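PDB 1PZM: hypoxanthine-guanine phosphoribosyltransferase from Leishmania tarentolae, which probably converts guanine to GMP and hypoxanthine to IMP in purine salvage, transferring the 5-phosphoribosyl group from 5-phosphoribosyl pyrophosphate with magnesium as cofactor. Local coordinates for residues Lys150-Asp156 / Leu166-Ile172; Leu27-Val33 / Arg194-Val198; Thr37-Lys42 / Phe78-Glu82. One frame throughout, in Å; residues are numbered along the deposited sequence. Where two conformers were deposited one is given.

From the N terminus, L27-V33 leads out of the first strand into helix 30-48, whose next turns, T37-K42, pack on the end of helix 69-81 at F78-E82 and close the loop of interaction 3. Further on, strand 148-156 and strand 169-173 pair in interaction 1, a short loop that follows interaction 3 in series. Both are nested inside the long loop that interaction 2 closes when R194-V198 returns to L27-V33. Interaction 2 thus joins the small antiparallel sheet near the purine nucleotide to the start of helix 30-48, interaction 3 pairs two helices, and interaction 1 extends the parallel sheet; L154 packs on I196 and V33, and C40 on Y169.

Interaction 1: residues Lys150-Asp156 / Leu166-Ile172; sequences KTVVLLD and LVDYPVI
T151 lays its OG1 alongside V167, 3.2 Å from that residue's CA, where it accepts a hydrogen bond from D168 N and lies 3.0 Å from L166 O. A chi1 of 54° sets the hydroxyl between the backbone N and the carbonyl carbon, turned to the loop that precedes strand 169-173. The backbone of the same residue adds a second tie: T151 N donates to D168 OD2 at 2.8 Å, on the anti lone pair of the carboxylate. The side chain of K150 crosses that of D168 at about a right angle.

Beyond this polar start the two chains become neighbouring parallel strands, their axes only 8° apart. T151 O receives Y169 N, Y169 O receives V153 N, and V153 O receives V171 N at 2.8 Å with a nearly straight bond (176°). The chain then turns a corner at L154 and L155, yet the ladder resumes: L154 O takes I172 N, and D156 N reaches I172 O.

Side chains pack on both faces. On the face of V152 and Y169, V152 CG2 rests 3.8 Å from Y169 CB, while the ring turns an edge to T151 O; farther along the same face L155 CD2 lies 4.0 Å from I172 CB. At the corner, L154 and I172 lie side by side, their CD1 methyls 4.1 Å apart. On the face of V153 and P170, V153 CG2 meets V167 CG1, and D156, whose OD2 is in a salt bridge with R161, crosses P170 at a slant, OD1 nearest P170 CB.

The pairing adds strand 169-173 to the parallel sheet of the phosphoribosyltransferase fold. Strand 120-125 bonds to the opposite side of strand 148-156; helix 30-48 packs against Y169 and V171, and helix 69-81 against V152 and V171.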
loop_
_atom_site.group_PDB
_atom_site.type_symbol
_atom_site.label_atom_id
_atom_site.label_comp_id
_atom_site.label_asym_id
_atom_site.label_seq_id
_atom_site.Cartn_x
_atom_site.Cartn_y
_atom_site.Cartn_z
ATOM N N LYS A 150 4.295 12.777 14.548
ATOM C CA LYS A 150 4.670 11.593 15.300
ATOM C C LYS A 150 5.158 10.533 14.296
ATOM O O LYS A 150 4.911 10.663 13.087
ATOM C CB LYS A 150 3.513 11.035 16.151
ATOM C CG LYS A 150 3.017 11.915 17.335
ATOM C CD LYS A 150 3.981 11.981 18.538
ATOM C CE LYS A 150 3.592 13.163 19.459
ATOM N NZ LYS A 150 4.766 13.696 20.259
ATOM N N THR A 151 5.897 9.533 14.801
ATOM C CA THR A 151 6.409 8.472 13.956
ATOM C C THR A 151 5.979 7.138 14.461
ATOM O O THR A 151 6.105 6.844 15.693
ATOM C CB THR A 151 7.951 8.499 13.915
ATOM O OG1 THR A 151 8.470 8.475 15.290
ATOM C CG2 THR A 151 8.448 9.802 13.347
ATOM N N VAL A 152 5.544 6.293 13.532
ATOM C CA VAL A 152 5.269 4.903 13.886
ATOM C C VAL A 152 6.143 4.000 12.992
ATOM O O VAL A 152 6.249 4.234 11.762
ATOM C CB VAL A 152 3.753 4.566 13.746
ATOM C CG1 VAL A 152 3.219 4.892 12.297
ATOM C CG2 VAL A 152 3.471 3.094 14.120
ATOM N N VAL A 153 6.764 2.980 13.587
ATOM C CA VAL A 153 7.712 2.126 12.856
ATOM C C VAL A 153 7.381 0.679 13.203
ATOM O O VAL A 153 7.297 0.349 14.414
ATOM C CB VAL A 153 9.212 2.453 13.361
ATOM C CG1 VAL A 153 10.253 1.494 12.748
ATOM C CG2 VAL A 153 9.615 3.914 13.025
ATOM N N LEU A 154 7.306 -0.211 12.212
ATOM C CA LEU A 154 6.937 -1.605 12.557
ATOM C C LEU A 154 8.101 -2.277 13.256
ATOM O O LEU A 154 7.942 -2.876 14.341
ATOM C CB LEU A 154 6.472 -2.433 11.313
ATOM C CG LEU A 154 6.111 -3.912 11.559
ATOM C CD1 LEU A 154 5.004 -4.105 12.626
ATOM C CD2 LEU A 154 5.736 -4.590 10.202
ATOM N N LEU A 155 9.292 -2.134 12.651
ATOM C CA LEU A 155 10.480 -2.812 13.146
ATOM C C LEU A 155 11.517 -1.777 13.475
ATOM O O LEU A 155 12.040 -1.094 12.609
ATOM C CB LEU A 155 11.033 -3.775 12.092
ATOM C CG LEU A 155 10.121 -4.891 11.632
ATOM C CD1 LEU A 155 10.902 -5.702 10.614
ATOM C CD2 LEU A 155 9.730 -5.754 12.880
ATOM N N ASP A 156 11.862 -1.671 14.752
ATOM C CA ASP A 156 12.913 -0.713 15.154
ATOM C C ASP A 156 14.157 -1.505 15.450
ATOM O O ASP A 156 14.106 -2.444 16.282
ATOM C CB ASP A 156 12.443 0.053 16.414
ATOM C CG ASP A 156 13.222 1.326 16.640
ATOM O OD1 ASP A 156 13.153 1.886 17.764
ATOM O OD2 ASP A 156 13.917 1.828 15.715
ATOM N N LEU A 166 13.460 10.723 17.852
ATOM C CA LEU A 166 12.216 10.304 18.522
ATOM C C LEU A 166 11.383 9.344 17.677
ATOM O O LEU A 166 10.770 9.791 16.646
ATOM C CB LEU A 166 11.384 11.538 18.939
ATOM C CG LEU A 166 10.088 11.222 19.736
ATOM C CD1 LEU A 166 10.415 10.711 21.159
ATOM C CD2 LEU A 166 9.075 12.438 19.771
ATOM N N VAL A 167 11.363 8.045 18.060
ATOM C CA VAL A 167 10.325 7.088 17.493
ATOM C C VAL A 167 9.177 6.917 18.474
ATOM O O VAL A 167 9.328 6.300 19.538
ATOM C CB VAL A 167 10.837 5.669 17.127
ATOM C CG1 VAL A 167 9.673 4.744 16.751
ATOM C CG2 VAL A 167 11.764 5.708 15.928
ATOM N N ASP A 168 8.068 7.570 18.184
ATOM C CA ASP A 168 6.978 7.607 19.180
ATOM C C ASP A 168 6.335 6.234 19.324
ATOM O O ASP A 168 5.999 5.837 20.445
ATOM C CB ASP A 168 5.911 8.611 18.784
ATOM C CG ASP A 168 6.506 9.947 18.467
ATOM O OD1 ASP A 168 6.828 10.662 19.433
ATOM O OD2 ASP A 168 6.749 10.325 17.316
ATOM N N TYR A 169 6.167 5.523 18.193
ATOM C CA TYR A 169 5.496 4.199 18.266
ATOM C C TYR A 169 6.308 3.078 17.593
ATOM O O TYR A 169 6.013 2.677 16.472
ATOM C CB TYR A 169 4.075 4.277 17.691
ATOM C CG TYR A 169 3.199 5.324 18.364
ATOM C CD1 TYR A 169 2.444 5.019 19.519
ATOM C CD2 TYR A 169 3.060 6.596 17.797
ATOM C CE1 TYR A 169 1.662 5.980 20.122
ATOM C CE2 TYR A 169 2.263 7.557 18.373
ATOM C CZ TYR A 169 1.563 7.250 19.525
ATOM O OH TYR A 169 0.750 8.205 20.079
ATOM N N PRO A 170 7.297 2.525 18.279
ATOM C CA PRO A 170 8.071 1.451 17.686
ATOM C C PRO A 170 7.311 0.167 18.052
ATOM O O PRO A 170 7.324 -0.255 19.230
ATOM C CB PRO A 170 9.380 1.513 18.442
ATOM C CG PRO A 170 9.055 2.139 19.827
ATOM C CD PRO A 170 7.688 2.790 19.676
ATOM N N VAL A 171 6.706 -0.470 17.062
ATOM C CA VAL A 171 5.782 -1.573 17.361
ATOM C C VAL A 171 6.540 -2.779 17.851
ATOM O O VAL A 171 6.206 -3.380 18.865
ATOM C CB VAL A 171 4.957 -1.929 16.108
ATOM C CG1 VAL A 171 3.966 -3.021 16.451
ATOM C CG2 VAL A 171 4.183 -0.706 15.638
ATOM N N ILE A 172 7.589 -3.138 17.126
ATOM C CA ILE A 172 8.411 -4.279 17.541
ATOM C C ILE A 172 9.870 -3.882 17.524
ATOM O O ILE A 172 10.306 -3.275 16.541
ATOM C CB ILE A 172 8.207 -5.453 16.570
ATOM C CG1 ILE A 172 6.706 -5.719 16.372
ATOM C CG2 ILE A 172 8.980 -6.692 17.063
ATOM C CD1 ILE A 172 6.416 -6.832 15.329
#

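Interaction 2: residues Leu27-Val33 / Arg194-Val198; sequences LVTQEQV and RDICV. Unlike the reference sequence in segment 194-198: R194 (reference Pro).
L27 and V28 both send their backbone N-H to one acceptor, I196 O, which makes this a classic beta bulge in the antiparallel sheet of strands 23-28, 196-199 and 179-180. The two bonds to I196 O measure 2.7 Å from L27 N and 3.1 Å from V28 N. I196 N returns a bond to V28 O, completing a hydrogen-bonded pair.

Immediately after the bulge the chain enters helix 30-48. T29 is its N-cap and forms a capping box with Q32: T29 OG1 accepts Q32 N, and Q32 OE1 accepts T29 N. D195 adds to this helix start from across the contact, as its OD1 takes Q30 N at 2.9 Å in an almost straight bond (175°) on the anti lone pair. One turn into the helix, V33 CG2 meets I196 CD1 at 3.6 Å, the side chains at about a right angle, and I196 also packs on V179, a GMP-binding residue.

R194, which differs from the reference sequence, reaches the dimer interface, where its NE forms a salt bridge with D81 of the second subunit. The side chain of Q30 runs alongside, its amide plane 86° from the guanidinium, and a lone pair of Q30 OE1 accepts R194 NH1 at 2.8 Å.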
loop_
_atom_site.group_PDB
_atom_site.type_symbol
_atom_site.label_atom_id
_atom_site.label_comp_id
_atom_site.label_asym_id
_atom_site.label_seq_id
_atom_site.Cartn_x
_atom_site.Cartn_y
_atom_site.Cartn_z
ATOM N N LEU A 27 10.933 -14.453 11.479
ATOM C CA LEU A 27 11.238 -13.636 12.633
ATOM C C LEU A 27 9.893 -13.280 13.310
ATOM O O LEU A 27 9.757 -13.455 14.512
ATOM C CB LEU A 27 12.004 -12.356 12.237
ATOM C CG LEU A 27 12.409 -11.477 13.458
ATOM C CD1 LEU A 27 13.408 -12.180 14.503
ATOM C CD2 LEU A 27 12.991 -10.118 13.005
ATOM N N VAL A 28 8.888 -12.841 12.513
ATOM C CA VAL A 28 7.587 -12.464 13.073
ATOM C C VAL A 28 6.522 -12.920 12.088
ATOM O O VAL A 28 6.637 -12.610 10.893
ATOM C CB VAL A 28 7.428 -10.909 13.215
ATOM C CG1 VAL A 28 6.178 -10.560 14.068
ATOM C CG2 VAL A 28 8.733 -10.248 13.804
ATOM N N THR A 29 5.506 -13.654 12.578
ATOM C CA THR A 29 4.481 -14.086 11.691
ATOM C C THR A 29 3.537 -12.919 11.457
ATOM O O THR A 29 3.474 -11.914 12.251
ATOM C CB THR A 29 3.704 -15.281 12.209
ATOM O OG1 THR A 29 3.012 -14.881 13.416
ATOM C CG2 THR A 29 4.644 -16.448 12.583
ATOM N N GLN A 30 2.849 -13.059 10.351
ATOM C CA GLN A 30 1.727 -12.191 10.011
ATOM C C GLN A 30 0.731 -11.935 11.204
ATOM O O GLN A 30 0.378 -10.755 11.530
ATOM C CB GLN A 30 0.976 -12.818 8.805
ATOM C CG GLN A 30 -0.426 -12.262 8.523
ATOM C CD GLN A 30 -1.021 -12.839 7.249
ATOM O OE1 GLN A 30 -0.730 -12.315 6.130
ATOM N NE2 GLN A 30 -1.863 -13.934 7.373
ATOM N N GLU A 31 0.310 -13.033 11.841
ATOM C CA GLU A 31 -0.610 -12.968 12.990
ATOM C C GLU A 31 -0.006 -12.101 14.116
ATOM O O GLU A 31 -0.710 -11.309 14.769
ATOM C CB GLU A 31 -0.866 -14.408 13.527
ATOM C CG GLU A 31 -1.724 -15.225 12.523
ATOM C CD GLU A 31 -1.116 -15.379 11.091
ATOM O OE1 GLU A 31 0.097 -15.680 10.974
ATOM O OE2 GLU A 31 -1.910 -15.269 10.091
ATOM N N GLN A 32 1.286 -12.310 14.391
ATOM C CA GLN A 32 1.964 -11.596 15.480
ATOM C C GLN A 32 2.081 -10.095 15.102
ATOM O O GLN A 32 2.001 -9.209 15.974
ATOM C CB GLN A 32 3.366 -12.225 15.763
ATOM C CG GLN A 32 3.318 -13.613 16.453
ATOM C CD GLN A 32 4.595 -14.431 16.209
ATOM O OE1 GLN A 32 5.505 -13.973 15.494
ATOM N NE2 GLN A 32 4.676 -15.632 16.796
ATOM N N VAL A 33 2.331 -9.814 13.821
ATOM C CA VAL A 33 2.436 -8.399 13.353
ATOM C C VAL A 33 1.050 -7.750 13.536
ATOM O O VAL A 33 0.905 -6.647 14.094
ATOM C CB VAL A 33 2.817 -8.325 11.837
ATOM C CG1 VAL A 33 2.666 -6.897 11.279
ATOM C CG2 VAL A 33 4.268 -8.834 11.576
ATOM N N ARG A 194 4.058 -12.860 3.476
ATOM C CA ARG A 194 3.154 -12.507 4.583
ATOM C C ARG A 194 3.867 -12.380 5.905
ATOM O O ARG A 194 3.441 -11.592 6.776
ATOM C CB ARG A 194 2.066 -13.580 4.743
ATOM C CG ARG A 194 1.068 -13.643 3.592
ATOM C CD ARG A 194 -0.079 -14.698 3.872
ATOM N NE ARG A 194 -1.115 -14.644 2.852
ATOM C CZ ARG A 194 -2.143 -13.801 2.846
ATOM N NH1 ARG A 194 -2.283 -12.888 3.817
ATOM N NH2 ARG A 194 -3.069 -13.878 1.845
ATOM N N ASP A 195 4.958 -13.116 6.075
ATOM C CA ASP A 195 5.672 -13.111 7.349
ATOM C C ASP A 195 6.971 -12.289 7.205
ATOM O O ASP A 195 7.472 -12.043 6.094
ATOM C CB ASP A 195 6.005 -14.514 7.841
ATOM C CG ASP A 195 4.785 -15.433 7.929
ATOM O OD1 ASP A 195 3.742 -15.092 8.533
ATOM O OD2 ASP A 195 4.813 -16.552 7.399
ATOM N N ILE A 196 7.484 -11.850 8.330
ATOM C CA ILE A 196 8.734 -11.160 8.277
ATOM C C ILE A 196 9.830 -12.188 8.550
ATOM O O ILE A 196 9.804 -12.890 9.596
ATOM C CB ILE A 196 8.765 -10.042 9.309
ATOM C CG1 ILE A 196 7.762 -8.935 8.926
ATOM C CG2 ILE A 196 10.253 -9.474 9.439
ATOM C CD1 ILE A 196 7.482 -7.969 10.081
ATOM N N CYS A 197 10.794 -12.268 7.628
ATOM C CA CYS A 197 11.834 -13.286 7.725
ATOM C C CYS A 197 13.241 -12.695 7.763
ATOM O O CYS A 197 13.455 -11.589 7.285
ATOM C CB CYS A 197 11.732 -14.269 6.575
ATOM S SG CYS A 197 10.102 -15.076 6.403
ATOM N N VAL A 198 14.186 -13.426 8.342
ATOM C CA VAL A 198 15.587 -13.031 8.265
ATOM C C VAL A 198 16.187 -13.718 7.053
ATOM O O VAL A 198 16.095 -14.933 6.927
ATOM C CB VAL A 198 16.348 -13.426 9.542
ATOM C CG1 VAL A 198 17.832 -12.956 9.459
ATOM C CG2 VAL A 198 15.682 -12.810 10.698
HETATM O O HOH W 1 0.842 -10.266 6.047
HETATM O O HOH W 2 1.612 -16.569 8.587
#

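Interaction 3: residues Thr37-Lys42 / Phe78-Glu82; sequences TAKCAK and FLADE
E82 OE2 accepts a salt-bridge hydrogen bond from K42 NZ at 2.9 Å, the ammonium approaching on the syn side and somewhat out of the carboxylate plane. A water 2.6 Å from E82 OE2 also lies 3.1 Å from A38 O, placed to link the two, though other acceptors compete for its protons. The last torsion of K42 bends the chain (chi4 -71°) and curls the ammonium back to the acid, while K42 CG packs against the same carboxylate, 3.3 Å from E82 CD.

Beside the salt bridge the contact is apolar. The ring of F78 turns one face to A38, whose CB makes an off-centre CH-pi contact 4.3 Å from the ring centroid, and T37 CG2 nears F78 CD1 at 3.5 Å. The same ring makes a cation-pi contact with R194 of the second subunit. At A41 the helices come close, its CB 3.8 Å from F78 CB and 4.0 Å from L79 CD2.

The pair thus joins the middle of helix 30-48 to the C-terminal end of helix 69-81, with L79 packed on strand 59-64 and C40 on strand 169-173.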
loop_
_atom_site.group_PDB
_atom_site.type_symbol
_atom_site.label_atom_id
_atom_site.label_comp_id
_atom_site.label_asym_id
_atom_site.label_seq_id
_atom_site.Cartn_x
_atom_site.Cartn_y
_atom_site.Cartn_z
ATOM N N THR A 37 0.152 -4.631 16.017
ATOM C CA THR A 37 -0.302 -3.431 15.353
ATOM C C THR A 37 -1.671 -3.009 15.876
ATOM O O THR A 37 -1.913 -1.803 16.032
ATOM C CB THR A 37 -0.425 -3.688 13.866
ATOM O OG1 THR A 37 0.872 -3.997 13.354
ATOM C CG2 THR A 37 -0.806 -2.392 13.170
ATOM N N ALA A 38 -2.570 -3.967 16.111
ATOM C CA ALA A 38 -3.871 -3.692 16.771
ATOM C C ALA A 38 -3.742 -2.999 18.126
ATOM O O ALA A 38 -4.494 -2.049 18.434
ATOM C CB ALA A 38 -4.712 -5.021 16.909
ATOM N N LYS A 39 -2.810 -3.489 18.953
ATOM C CA LYS A 39 -2.527 -2.903 20.284
ATOM C C LYS A 39 -1.968 -1.500 20.109
ATOM O O LYS A 39 -2.370 -0.573 20.822
ATOM C CB LYS A 39 -1.546 -3.769 21.109
ATOM C CG LYS A 39 -2.238 -5.113 21.601
ATOM C CD LYS A 39 -1.260 -5.892 22.496
ATOM C CE LYS A 39 -2.025 -6.879 23.371
ATOM N NZ LYS A 39 -1.226 -7.500 24.465
ATOM N N CYS A 40 -1.082 -1.322 19.115
ATOM C CA CYS A 40 -0.451 0.000 18.940
ATOM C C CYS A 40 -1.545 0.978 18.459
ATOM O O CYS A 40 -1.628 2.110 18.911
ATOM C CB CYS A 40 0.726 -0.098 17.954
ATOM S SG CYS A 40 1.351 1.515 17.372
ATOM N N ALA A 41 -2.413 0.520 17.567
ATOM C CA ALA A 41 -3.553 1.346 17.118
ATOM C C ALA A 41 -4.448 1.794 18.329
ATOM O O ALA A 41 -4.932 2.941 18.361
ATOM C CB ALA A 41 -4.380 0.589 16.115
ATOM N N LYS A 42 -4.675 0.905 19.313
ATOM C CA LYS A 42 -5.437 1.326 20.477
ATOM C C LYS A 42 -4.692 2.411 21.281
ATOM O O LYS A 42 -5.318 3.326 21.861
ATOM C CB LYS A 42 -5.784 0.140 21.412
ATOM C CG LYS A 42 -6.615 -0.957 20.771
ATOM C CD LYS A 42 -6.886 -2.135 21.769
ATOM C CE LYS A 42 -7.607 -3.250 20.985
ATOM N NZ LYS A 42 -9.033 -2.903 20.607
ATOM N N PHE A 78 -6.647 -1.203 11.204
ATOM C CA PHE A 78 -6.675 -1.217 12.671
ATOM C C PHE A 78 -7.090 0.121 13.318
ATOM O O PHE A 78 -7.812 0.148 14.335
ATOM C CB PHE A 78 -5.306 -1.710 13.234
ATOM C CG PHE A 78 -5.061 -3.174 12.966
ATOM C CD1 PHE A 78 -3.963 -3.580 12.214
ATOM C CD2 PHE A 78 -5.999 -4.134 13.407
ATOM C CE1 PHE A 78 -3.780 -4.954 11.910
ATOM C CE2 PHE A 78 -5.856 -5.492 13.105
ATOM C CZ PHE A 78 -4.719 -5.911 12.341
ATOM N N LEU A 79 -6.633 1.223 12.740
ATOM C CA LEU A 79 -7.072 2.550 13.186
ATOM C C LEU A 79 -8.593 2.777 12.925
ATOM O O LEU A 79 -9.327 3.307 13.799
ATOM C CB LEU A 79 -6.189 3.632 12.537
ATOM C CG LEU A 79 -4.784 3.822 13.099
ATOM C CD1 LEU A 79 -3.945 4.811 12.187
ATOM C CD2 LEU A 79 -4.761 4.281 14.567
ATOM N N ALA A 80 -9.079 2.284 11.787
ATOM C CA ALA A 80 -10.517 2.263 11.550
ATOM C C ALA A 80 -11.242 1.496 12.657
ATOM O O ALA A 80 -12.287 1.962 13.138
ATOM C CB ALA A 80 -10.844 1.623 10.208
ATOM N N ASP A 81 -10.720 0.332 13.049
ATOM C CA ASP A 81 -11.322 -0.438 14.184
ATOM C C ASP A 81 -11.422 0.390 15.487
ATOM O O ASP A 81 -12.336 0.169 16.332
ATOM C CB ASP A 81 -10.495 -1.677 14.528
ATOM C CG ASP A 81 -10.432 -2.688 13.404
ATOM O OD1 ASP A 81 -11.195 -2.618 12.407
ATOM O OD2 ASP A 81 -9.607 -3.607 13.449
ATOM N N GLU A 82 -10.479 1.325 15.640
ATOM C CA GLU A 82 -10.447 2.158 16.837
ATOM C C GLU A 82 -11.189 3.495 16.641
ATOM O O GLU A 82 -11.169 4.340 17.518
ATOM C CB GLU A 82 -8.999 2.387 17.310
ATOM C CG GLU A 82 -8.175 1.139 17.687
ATOM C CD GLU A 82 -8.873 0.142 18.653
ATOM O OE1 GLU A 82 -9.562 0.534 19.622
ATOM O OE2 GLU A 82 -8.749 -1.072 18.410
HETATM O O HOH W 3 -7.083 -2.103 16.757
#